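Local atomic coordinates of NAD-dependent epimerase/dehydratase (Veillonella parvula DSM 2008, PDB entry 3R6D), a protein that probably binds NAD(P)(H) through a Rossmann-type fold and may act as an epimerase or dehydratase. Residues V117-W122 and N176-S181; W156-P161 and V208-T213. All blocks are in the same frame, centred on the assembly; numbering follows the deposited sequence.

Contact 1. Residues V117-W122 and N176-S181; sequences VALEKW and NDAQVS
Leu119, on helix 117-125, reaches with its forked end onto Ala178, in the loop that runs into strand 179-181 of the Rossmann-type sheet. It is a compact example of how a helix can lean on a strand entrance through one branched side chain. The first turn is regular: Val117 O receives Lys121 N at 2.9 Å, and this winding sets Leu119 on the inner face while Val117 and Ala118 remain exposed.

Leu119 itself is buried, and its CA and that of Ala178 lie 6.9 Å apart, close enough for side chain to meet backbone. CG stands anti to the backbone N (chi1 179°), which carries the branch away from the helix and toward Ala178, and chi2 of 59° spreads the two methyls over Ala178. CD1 touches Ala178 CB at 3.8 Å, and CD2 lies 3.8 Å from Ala178 CA. The second methyl also borders the peptide backbone upstream, with CD2 3.9 Å from Asp177 O, an oxygen that has a polar partner of its own in Thr155 OG1. With only methyl groups on the helix side, the contact is van der Waals in character, and modest in size, with 114 Å² buried in total.

One turn on, Trp122 leaves the loop to Leu119 and turns instead to Trp156, its ring meeting the other edge-to-face. The helix thus also reaches strand 148-158, the neighbour of strand 179-181 in the sheet. Beyond Ala178 the chain becomes strand 179-181, whose last residue, Ser181, caps helix 182-193 by bonding its OG to Ala184 N. Back at the interface, the small Ala178 CB faces both methyls of the leucine fork, CD1 the nearer and Leu119 CD2 at 4.1 Å.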
ATOM      1  N   VAL A 117      24.448   1.030   4.688  1.00 13.90           N
ATOM      2  CA  VAL A 117      24.775   0.164   5.806  1.00 15.14           C
ATOM      3  C   VAL A 117      24.130   0.594   7.122  1.00 14.24           C
ATOM      4  O   VAL A 117      23.483  -0.226   7.820  1.00 14.08           O
ATOM      5  CB  VAL A 117      26.317   0.043   5.982  1.00 16.18           C
ATOM      6  CG1 VAL A 117      26.642  -0.665   7.285  1.00 18.98           C
ATOM      7  CG2 VAL A 117      26.916  -0.753   4.831  1.00 18.53           C
ATOM      8  N   ALA A 118      24.315   1.859   7.507  1.00 14.22           N
ATOM      9  CA  ALA A 118      23.866   2.287   8.839  1.00 14.80           C
ATOM     10  C   ALA A 118      22.341   2.275   8.941  1.00 14.42           C
ATOM     11  O   ALA A 118      21.774   1.779   9.916  1.00 14.74           O
ATOM     12  CB  ALA A 118      24.433   3.645   9.204  1.00 16.51           C
ATOM     13  N   LEU A 119      21.664   2.778   7.910  1.00 13.92           N
ATOM     14  CA  LEU A 119      20.207   2.777   7.914  1.00 13.48           C
ATOM     15  C   LEU A 119      19.634   1.369   7.848  1.00 12.15           C
ATOM     16  O   LEU A 119      18.619   1.075   8.485  1.00 12.01           O
ATOM     17  CB  LEU A 119      19.698   3.640   6.761  1.00 12.97           C
ATOM     18  CG  LEU A 119      18.177   3.755   6.561  1.00 13.50           C
ATOM     19  CD1 LEU A 119      17.463   4.334   7.794  1.00 14.00           C
ATOM     20  CD2 LEU A 119      17.885   4.633   5.313  1.00 12.63           C
ATOM     21  N   GLU A 120      20.297   0.482   7.108  1.00 12.32           N
ATOM     22  CA  GLU A 120      19.862  -0.911   7.066  1.00 12.59           C
ATOM     23  C   GLU A 120      19.942  -1.513   8.464  1.00 12.29           C
ATOM     24  O   GLU A 120      18.993  -2.159   8.934  1.00 12.98           O
ATOM     25  CB  GLU A 120      20.708  -1.711   6.093  1.00 11.91           C
ATOM     26  CG  GLU A 120      20.201  -3.135   5.965  1.00 12.72           C
ATOM     27  CD  GLU A 120      21.113  -3.974   5.133  1.00 11.78           C
ATOM     28  OE1 GLU A 120      20.951  -3.977   3.899  1.00 13.16           O
ATOM     29  OE2 GLU A 120      21.990  -4.654   5.715  1.00 15.42           O
ATOM     30  N   LYS A 121      21.103  -1.365   9.122  1.00 14.03           N
ATOM     31  CA  LYS A 121      21.272  -1.967  10.455  1.00 14.99           C
ATOM     32  C   LYS A 121      20.259  -1.393  11.434  1.00 14.11           C
ATOM     33  O   LYS A 121      19.629  -2.142  12.205  1.00 14.85           O
ATOM     34  CB  LYS A 121      22.692  -1.738  10.965  1.00 16.03           C
ATOM     35  CG  LYS A 121      22.917  -2.333  12.347  1.00 20.46           C
ATOM     36  CD  LYS A 121      24.403  -2.214  12.739  1.00 22.87           C
ATOM     37  CE  LYS A 121      24.658  -2.628  14.177  1.00 27.19           C
ATOM     38  NZ  LYS A 121      23.957  -1.719  15.148  1.00 30.11           N
ATOM     39  N   TRP A 122      20.036  -0.078  11.394  1.00 14.74           N
ATOM     40  CA  TRP A 122      19.046   0.529  12.284  1.00 14.90           C
ATOM     41  C   TRP A 122      17.670  -0.076  12.018  1.00 14.40           C
ATOM     42  O   TRP A 122      16.917  -0.392  12.947  1.00 14.38           O
ATOM     43  CB  TRP A 122      19.015   2.047  12.114  1.00 14.86           C
ATOM     44  CG  TRP A 122      18.198   2.700  13.203  1.00 15.76           C
ATOM     45  CD1 TRP A 122      18.666   3.160  14.426  1.00 17.76           C
ATOM     46  CD2 TRP A 122      16.793   2.952  13.188  1.00 16.76           C
ATOM     47  NE1 TRP A 122      17.639   3.683  15.144  1.00 18.05           N
ATOM     48  CE2 TRP A 122      16.470   3.561  14.434  1.00 16.23           C
ATOM     49  CE3 TRP A 122      15.767   2.710  12.262  1.00 15.65           C
ATOM     50  CZ2 TRP A 122      15.153   3.927  14.782  1.00 17.98           C
ATOM     51  CZ3 TRP A 122      14.442   3.093  12.605  1.00 16.80           C
ATOM     52  CH2 TRP A 122      14.159   3.695  13.856  1.00 18.96           C
ATOM     53  N   ASN A 176      18.334   5.886  -0.165  1.00 10.81           N
ATOM     54  CA  ASN A 176      19.034   6.527   0.935  1.00 11.74           C
ATOM     55  C   ASN A 176      18.132   7.332   1.865  1.00 11.48           C
ATOM     56  O   ASN A 176      18.595   7.831   2.906  1.00 13.48           O
ATOM     57  CB  ASN A 176      20.151   7.398   0.362  1.00 12.46           C
ATOM     58  CG  ASN A 176      21.216   6.575  -0.341  1.00 14.33           C
ATOM     59  OD1 ASN A 176      21.675   6.901  -1.454  1.00 18.00           O
ATOM     60  ND2 ASN A 176      21.609   5.520   0.289  1.00 14.39           N
ATOM     61  N   ASP A 177      16.855   7.448   1.528  1.00 11.12           N
ATOM     62  CA  ASP A 177      15.935   8.248   2.344  1.00 10.98           C
ATOM     63  C   ASP A 177      15.496   7.473   3.584  1.00 10.63           C
ATOM     64  O   ASP A 177      14.924   6.369   3.458  1.00 10.73           O
ATOM     65  CB  ASP A 177      14.694   8.649   1.536  1.00 11.22           C
ATOM     66  CG  ASP A 177      15.009   9.521   0.355  1.00 12.25           C
ATOM     67  OD1 ASP A 177      16.084  10.190   0.303  1.00 13.13           O
ATOM     68  OD2 ASP A 177      14.149   9.541  -0.585  1.00 12.53           O
ATOM     69  N   ALA A 178      15.702   8.070   4.765  1.00 11.07           N
ATOM     70  CA  ALA A 178      15.444   7.415   6.036  1.00 11.15           C
ATOM     71  C   ALA A 178      14.006   7.554   6.494  1.00 10.23           C
ATOM     72  O   ALA A 178      13.620   6.916   7.488  1.00 10.90           O
ATOM     73  CB  ALA A 178      16.381   7.943   7.110  1.00 11.70           C
ATOM     74  N   GLN A 179      13.195   8.363   5.788  1.00 10.40           N
ATOM     75  CA  GLN A 179      11.823   8.589   6.231  1.00 10.68           C
ATOM     76  C   GLN A 179      10.967   9.070   5.090  1.00 10.51           C
ATOM     77  O   GLN A 179      11.483   9.525   4.060  1.00 10.91           O
ATOM     78  CB  GLN A 179      11.777   9.621   7.362  1.00 11.18           C
ATOM     79  CG  GLN A 179      12.229  11.000   6.873  1.00 12.14           C
ATOM     80  CD  GLN A 179      12.478  11.962   8.000  1.00 17.04           C
ATOM     81  OE1 GLN A 179      12.894  11.556   9.087  1.00 21.53           O
ATOM     82  NE2 GLN A 179      12.203  13.249   7.770  1.00 16.70           N
ATOM     83  N   VAL A 180       9.651   8.993   5.291  1.00 10.10           N
ATOM     84  CA  VAL A 180       8.687   9.570   4.362  1.00 10.89           C
ATOM     85  C   VAL A 180       7.377   9.731   5.151  1.00 11.02           C
ATOM     86  O   VAL A 180       7.046   8.912   6.009  1.00 11.97           O
ATOM     87  CB  VAL A 180       8.518   8.687   3.089  1.00 10.48           C
ATOM     88  CG1 VAL A 180       7.858   7.364   3.426  1.00 11.78           C
ATOM     89  CG2 VAL A 180       7.708   9.419   2.015  1.00 11.77           C
ATOM     90  N   SER A 181       6.642  10.794   4.862  1.00 11.76           N
ATOM     91  CA  SER A 181       5.365  10.994   5.546  1.00 12.41           C
ATOM     92  C   SER A 181       4.261  10.138   4.928  1.00 11.16           C
ATOM     93  O   SER A 181       4.274   9.818   3.728  1.00 11.72           O
ATOM     94  CB  SER A 181       4.937  12.455   5.573  1.00 13.48           C
ATOM     95  OG  SER A 181       4.423  12.824   4.311  1.00 14.04           O
TER

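Contact 2. Residues W156-P161 and V208-T213; sequences WLYNDP and VGEPGT
The phenol of Tyr158 meets the carboxylate of Glu210 in a single, very short hydrogen bond, with Tyr158 OH as donor to Glu210 OE1 at 2.5 Å. The acceptor sits at the edge of the ring, in its plane, while the hydroxyl approaches the syn side of OE1 from 25° out of the carboxylate plane. The two flat groups are only partly aligned, their planes 33° apart, although the side chains as a whole run at about a right angle.

A second shell positions both partners. Tyr158 CG lies between the backbone N and the carbonyl carbon (chi1 70°), which swings the ring off the strand toward Glu210. His221, the last residue of the chain, stacks on that ring. The glutamate arrives on a fully extended chain. Its OE1 takes a second bond from Gln179 NE2, and OE2 is bonded by NZ of the methylated lysine at position 163, a chemically modified residue. Three donors thus hold the buried carboxylate, an arrangement that would probably stabilise its negative charge.

Further out, Glu210 opens a type II beta turn with Pro211 and Gly212 at its corner, the glycine supplying the positive phi. Thr213 OG1 ties the turn back with a bond of 2.8 Å to Glu210 O, made in the carbonyl plane. The pair bridges the C-terminal ends of strands 148-158 and 204-209, with the side chain of Gln179, from strand 179-181, rising to meet it, while Leu157, next to the tyrosine, packs against helix 182-193.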
ATOM      1  N   TRP A 156      10.781   4.656   6.607  1.00 10.48           N
ATOM      2  CA  TRP A 156      10.132   4.794   7.920  1.00 11.00           C
ATOM      3  C   TRP A 156       9.092   5.907   7.926  1.00 11.05           C
ATOM      4  O   TRP A 156       9.382   7.018   7.495  1.00 12.83           O
ATOM      5  CB  TRP A 156      11.224   5.060   8.969  1.00 11.27           C
ATOM      6  CG  TRP A 156      11.988   3.782   9.286  1.00 12.30           C
ATOM      7  CD1 TRP A 156      13.124   3.307   8.669  1.00 11.96           C
ATOM      8  CD2 TRP A 156      11.589   2.785  10.215  1.00 12.76           C
ATOM      9  NE1 TRP A 156      13.467   2.081   9.189  1.00 13.57           N
ATOM     10  CE2 TRP A 156      12.530   1.733  10.137  1.00 13.93           C
ATOM     11  CE3 TRP A 156      10.519   2.683  11.122  1.00 14.72           C
ATOM     12  CZ2 TRP A 156      12.442   0.592  10.957  1.00 14.99           C
ATOM     13  CZ3 TRP A 156      10.436   1.556  11.944  1.00 16.76           C
ATOM     14  CH2 TRP A 156      11.400   0.525  11.866  1.00 16.05           C
ATOM     15  N   LEU A 157       7.902   5.601   8.424  1.00 10.88           N
ATOM     16  CA  LEU A 157       6.755   6.500   8.274  1.00 11.86           C
ATOM     17  C   LEU A 157       6.561   7.451   9.448  1.00 12.36           C
ATOM     18  O   LEU A 157       6.870   7.137  10.589  1.00 14.29           O
ATOM     19  CB  LEU A 157       5.472   5.700   8.123  1.00 11.70           C
ATOM     20  CG  LEU A 157       5.405   4.838   6.871  1.00 11.55           C
ATOM     21  CD1 LEU A 157       4.215   3.856   6.935  1.00 13.24           C
ATOM     22  CD2 LEU A 157       5.272   5.730   5.615  1.00 12.43           C
ATOM     23  N   TYR A 158       6.006   8.622   9.159  1.00 13.07           N
ATOM     24  CA  TYR A 158       5.566   9.541  10.184  1.00 13.75           C
ATOM     25  C   TYR A 158       4.426  10.373   9.573  1.00 14.11           C
ATOM     26  O   TYR A 158       4.155  10.278   8.371  1.00 14.67           O
ATOM     27  CB  TYR A 158       6.749  10.384  10.696  1.00 15.38           C
ATOM     28  CG  TYR A 158       7.296  11.415   9.724  1.00 14.24           C
ATOM     29  CD1 TYR A 158       7.048  12.771   9.921  1.00 18.18           C
ATOM     30  CD2 TYR A 158       8.049  11.040   8.603  1.00 15.21           C
ATOM     31  CE1 TYR A 158       7.544  13.728   9.057  1.00 18.83           C
ATOM     32  CE2 TYR A 158       8.554  11.996   7.720  1.00 14.06           C
ATOM     33  CZ  TYR A 158       8.316  13.348   7.965  1.00 16.57           C
ATOM     34  OH  TYR A 158       8.833  14.310   7.109  1.00 18.25           O
ATOM     35  N   ASN A 159       3.773  11.169  10.415  1.00 16.38           N
ATOM     36  CA  ASN A 159       2.668  12.009   9.981  1.00 18.52           C
ATOM     37  C   ASN A 159       3.031  13.461  10.018  1.00 20.17           C
ATOM     38  O   ASN A 159       3.471  13.964  11.056  1.00 20.62           O
ATOM     39  CB  ASN A 159       1.437  11.786  10.866  1.00 19.08           C
ATOM     40  CG  ASN A 159       0.920  10.374  10.774  1.00 18.72           C
ATOM     41  OD1 ASN A 159       0.987   9.749   9.714  1.00 17.84           O
ATOM     42  ND2 ASN A 159       0.390   9.859  11.865  1.00 20.48           N
ATOM     43  N   ASP A 160       2.785  14.165   8.923  1.00 21.76           N
ATOM     44  CA  ASP A 160       2.966  15.616   8.884  1.00 25.16           C
ATOM     45  C   ASP A 160       2.273  16.159   7.640  1.00 27.31           C
ATOM     46  O   ASP A 160       2.769  15.941   6.525  1.00 24.70           O
ATOM     47  CB  ASP A 160       4.456  15.952   8.867  1.00 25.37           C
ATOM     48  CG  ASP A 160       4.712  17.422   8.961  1.00 27.49           C
ATOM     49  OD1 ASP A 160       3.759  18.176   8.713  1.00 27.41           O
ATOM     50  OD2 ASP A 160       5.855  17.803   9.264  1.00 29.18           O
ATOM     51  N   PRO A 161       1.130  16.864   7.826  1.00 29.92           N
ATOM     52  CA  PRO A 161       0.368  17.360   6.657  1.00 31.39           C
ATOM     53  C   PRO A 161       1.159  18.321   5.768  1.00 32.10           C
ATOM     54  O   PRO A 161       0.788  18.515   4.607  1.00 31.63           O
ATOM     55  CB  PRO A 161      -0.854  18.063   7.271  1.00 32.17           C
ATOM     56  CG  PRO A 161      -0.595  18.153   8.724  1.00 32.44           C
ATOM     57  CD  PRO A 161       0.429  17.117   9.100  1.00 30.84           C
ATOM     58  N   VAL A 208       9.455   4.621  -2.089  1.00  8.70           N
ATOM     59  CA  VAL A 208       8.864   5.952  -1.901  1.00  9.55           C
ATOM     60  C   VAL A 208       9.557   6.567  -0.684  1.00  9.40           C
ATOM     61  O   VAL A 208       9.476   6.014   0.419  1.00  9.79           O
ATOM     62  CB  VAL A 208       7.329   5.891  -1.691  1.00  9.30           C
ATOM     63  CG1 VAL A 208       6.775   7.306  -1.718  1.00 11.37           C
ATOM     64  CG2 VAL A 208       6.633   5.081  -2.775  1.00 10.79           C
ATOM     65  N   GLY A 209      10.215   7.714  -0.909  1.00 10.22           N
ATOM     66  CA  GLY A 209      10.982   8.329   0.161  1.00 10.45           C
ATOM     67  C   GLY A 209      10.873   9.839   0.123  1.00 11.35           C
ATOM     68  O   GLY A 209      10.549  10.416  -0.928  1.00 11.78           O
ATOM     69  N   GLU A 210      11.181  10.485   1.252  1.00 11.63           N
ATOM     70  CA  GLU A 210      11.229  11.945   1.324  1.00 12.60           C
ATOM     71  C   GLU A 210      12.600  12.429   0.848  1.00 12.83           C
ATOM     72  O   GLU A 210      13.625  12.078   1.433  1.00 13.03           O
ATOM     73  CB  GLU A 210      10.996  12.383   2.759  1.00 13.18           C
ATOM     74  CG  GLU A 210      11.072  13.913   2.971  1.00 14.10           C
ATOM     75  CD  GLU A 210      10.866  14.312   4.409  1.00 15.74           C
ATOM     76  OE1 GLU A 210      10.277  13.565   5.189  1.00 18.30           O
ATOM     77  OE2 GLU A 210      11.290  15.423   4.758  1.00 21.12           O
ATOM     78  N   PRO A 211      12.622  13.261  -0.211  1.00 14.22           N
ATOM     79  CA  PRO A 211      13.912  13.765  -0.672  1.00 15.70           C
ATOM     80  C   PRO A 211      14.660  14.488   0.455  1.00 16.44           C
ATOM     81  O   PRO A 211      14.041  15.152   1.271  1.00 17.11           O
ATOM     82  CB  PRO A 211      13.535  14.747  -1.769  1.00 16.44           C
ATOM     83  CG  PRO A 211      12.192  14.240  -2.302  1.00 16.83           C
ATOM     84  CD  PRO A 211      11.497  13.730  -1.054  1.00 14.55           C
ATOM     85  N   GLY A 212      15.975  14.339   0.506  1.00 17.48           N
ATOM     86  CA  GLY A 212      16.777  15.115   1.460  1.00 17.83           C
ATOM     87  C   GLY A 212      16.839  14.520   2.849  1.00 17.03           C
ATOM     88  O   GLY A 212      17.120  15.257   3.825  1.00 18.71           O
ATOM     89  N   THR A 213      16.609  13.198   2.957  1.00 14.68           N
ATOM     90  CA  THR A 213      16.638  12.565   4.263  1.00 13.85           C
ATOM     91  C   THR A 213      17.680  11.442   4.316  1.00 13.15           C
ATOM     92  O   THR A 213      17.406  10.361   4.872  1.00 12.64           O
ATOM     93  CB  THR A 213      15.234  12.057   4.666  1.00 12.68           C
ATOM     94  OG1 THR A 213      14.772  11.085   3.728  1.00 12.87           O
ATOM     95  CG2 THR A 213      14.247  13.218   4.706  1.00 13.49           C
TER

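How the contacts relate
Both contacts are buried and meet around strand 179-181, their centres about 11 Å apart, yet they use opposite chemistry. Contact 1 is apolar and joins a helix to the strand's entrance; contact 2 is polar and links the ends of two other strands of the same sheet across it. The backbone connects them directly: Ala178 N lies 2.9 Å from Thr213 O and Val180 N 3.0 Å from Trp156 O, both probable hydrogen bonds. The segments also alternate along the sequence, so 176-181 is passed between the two halves of contact 2. Contact 1 lies farther from the chain centre, about 19 Å against 15 Å.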